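Local atomic coordinates of glycerate dehydrogenase/glyoxylate reductase (Thermus thermophilus, PDB entry 2CUK), a protein that probably reduces glyoxylate and hydroxypyruvate with a nicotinamide cofactor and belongs to the D-isomer specific 2-hydroxyacid dehydrogenase family. Residues E119-A122 and Y123-G127. Residues are numbered along the deposited sequence; the frame is centred on the assembly and turned at random.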
ATOM      1  N   GLU A 119       5.175  -9.093   4.059  1.00 15.65           N
ATOM      2  CA  GLU A 119       5.340 -10.301   4.858  1.00 15.74           C
ATOM      3  C   GLU A 119       4.210 -11.287   4.555  1.00 14.75           C
ATOM      4  O   GLU A 119       4.445 -12.479   4.364  1.00 14.37           O
ATOM      5  CB  GLU A 119       5.316  -9.943   6.348  1.00 17.56           C
ATOM      6  CG  GLU A 119       5.722 -11.077   7.267  1.00 20.53           C
ATOM      7  CD  GLU A 119       5.541 -10.734   8.743  1.00 21.99           C
ATOM      8  OE1 GLU A 119       5.554  -9.533   9.090  1.00 19.27           O
ATOM      9  OE2 GLU A 119       5.395 -11.673   9.552  1.00 23.83           O
ATOM     10  N   GLY A 120       2.983 -10.779   4.518  1.00 14.06           N
ATOM     11  CA  GLY A 120       1.831 -11.622   4.234  1.00 12.94           C
ATOM     12  C   GLY A 120       1.882 -12.259   2.855  1.00 13.84           C
ATOM     13  O   GLY A 120       1.497 -13.423   2.684  1.00 10.97           O
ATOM     14  N   ALA A 121       2.350 -11.496   1.867  1.00 13.32           N
ATOM     15  CA  ALA A 121       2.456 -11.999   0.502  1.00 14.74           C
ATOM     16  C   ALA A 121       3.447 -13.158   0.449  1.00 15.03           C
ATOM     17  O   ALA A 121       3.229 -14.137  -0.262  1.00 13.87           O
ATOM     18  CB  ALA A 121       2.901 -10.887  -0.441  1.00 14.37           C
ATOM     19  N   ALA A 122       4.530 -13.050   1.212  1.00 13.92           N
ATOM     20  CA  ALA A 122       5.537 -14.105   1.247  1.00 13.86           C
ATOM     21  C   ALA A 122       4.954 -15.344   1.923  1.00 13.89           C
ATOM     22  O   ALA A 122       5.183 -16.473   1.488  1.00 13.51           O
ATOM     23  CB  ALA A 122       6.769 -13.630   2.005  1.00 15.19           C
ATOM     24  N   TYR A 123       4.190 -15.108   2.987  1.00 12.46           N
ATOM     25  CA  TYR A 123       3.548 -16.169   3.763  1.00 13.74           C
ATOM     26  C   TYR A 123       2.678 -17.045   2.860  1.00 15.09           C
ATOM     27  O   TYR A 123       2.706 -18.274   2.952  1.00 15.42           O
ATOM     28  CB  TYR A 123       2.706 -15.525   4.869  1.00 12.93           C
ATOM     29  CG  TYR A 123       1.979 -16.466   5.808  1.00 15.84           C
ATOM     30  CD1 TYR A 123       2.575 -16.909   6.990  1.00 16.91           C
ATOM     31  CD2 TYR A 123       0.663 -16.853   5.550  1.00 17.08           C
ATOM     32  CE1 TYR A 123       1.867 -17.712   7.904  1.00 19.06           C
ATOM     33  CE2 TYR A 123      -0.050 -17.652   6.449  1.00 19.28           C
ATOM     34  CZ  TYR A 123       0.556 -18.075   7.623  1.00 17.62           C
ATOM     35  OH  TYR A 123      -0.158 -18.846   8.515  1.00 18.86           O
ATOM     36  N   ALA A 124       1.909 -16.409   1.983  1.00 13.91           N
ATOM     37  CA  ALA A 124       1.043 -17.136   1.063  1.00 14.16           C
ATOM     38  C   ALA A 124       1.873 -17.801  -0.033  1.00 15.34           C
ATOM     39  O   ALA A 124       1.693 -18.977  -0.336  1.00 15.13           O
ATOM     40  CB  ALA A 124       0.036 -16.184   0.439  1.00 11.29           C
ATOM     41  N   ARG A 125       2.785 -17.032  -0.615  1.00 16.11           N
ATOM     42  CA  ARG A 125       3.645 -17.513  -1.692  1.00 19.84           C
ATOM     43  C   ARG A 125       4.470 -18.742  -1.312  1.00 19.41           C
ATOM     44  O   ARG A 125       4.631 -19.654  -2.123  1.00 19.69           O
ATOM     45  CB  ARG A 125       4.584 -16.386  -2.134  1.00 21.41           C
ATOM     46  CG  ARG A 125       5.385 -16.687  -3.390  1.00 27.08           C
ATOM     47  CD  ARG A 125       6.349 -15.548  -3.717  1.00 27.61           C
ATOM     48  NE  ARG A 125       5.690 -14.242  -3.730  1.00 28.49           N
ATOM     49  CZ  ARG A 125       5.960 -13.258  -2.871  1.00 30.36           C
ATOM     50  NH1 ARG A 125       6.877 -13.428  -1.928  1.00 27.63           N
ATOM     51  NH2 ARG A 125       5.319 -12.101  -2.958  1.00 29.77           N
ATOM     52  N   ASP A 126       4.984 -18.770  -0.085  1.00 19.46           N
ATOM     53  CA  ASP A 126       5.812 -19.887   0.371  1.00 21.50           C
ATOM     54  C   ASP A 126       5.037 -21.110   0.850  1.00 20.99           C
ATOM     55  O   ASP A 126       5.632 -22.075   1.329  1.00 21.46           O
ATOM     56  CB  ASP A 126       6.765 -19.426   1.481  1.00 21.64           C
ATOM     57  CG  ASP A 126       7.610 -18.244   1.065  1.00 23.86           C
ATOM     58  OD1 ASP A 126       7.890 -18.109  -0.144  1.00 24.62           O
ATOM     59  OD2 ASP A 126       8.004 -17.453   1.948  1.00 27.34           O
ATOM     60  N   GLY A 127       3.714 -21.066   0.735  1.00 20.64           N
ATOM     61  CA  GLY A 127       2.895 -22.196   1.148  1.00 18.62           C
ATOM     62  C   GLY A 127       2.596 -22.337   2.632  1.00 19.44           C
ATOM     63  O   GLY A 127       2.158 -23.400   3.077  1.00 18.85           O
TER
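Four successive i to i+4 backbone hydrogen bonds join the turn 119-122 to 123-127, from Tyr-123 N to Glu-119 O, Ala-124 N to Gly-120 O, Arg-125 N to Ala-121 O and Asp-126 N to Ala-122 O; the last is 2.8 Å long. Arg-125 folds back along the helix: CG stands anti to the backbone N (chi1 -171°), and a bend at chi3 (-51°) turns the guanidinium over the preceding turn. One face of that group lies above Ala-121 O, which sits 3.8 Å from its plane, over the centre. NH2 reaches Ala-121 CB at 3.7 Å and NH1 comes within 3.5 Å of Ala-122 CA, van der Waals contacts that lay the charged group along two small residues. Ala-122 O sits over the Asp-126 carboxylate, 3.0 Å from CG and as near to OD2; two acceptors so close are probably mildly unfavourable, but the bond from Asp-126 N to the same oxygen holds them together. Tyr-123 meets the preceding turn through CB, 3.3 Å from Gly-120 O, and its ring leads away to Leu-128, Trp-129 and Leu-136, and to Pro-276 of the second subunit. Ala-121 and Arg-125 both pack on Val-118 of that subunit, so this short helix takes part in the dimer interface. Beyond Asp-126 the chain leaves helical angles at Gly-127. The positive phi of this glycine (80°) and two bonds back into the last turn, one of them from its own N to Ala-124 O at 3.1 Å, make this the Schellman motif that closes helix 117-125.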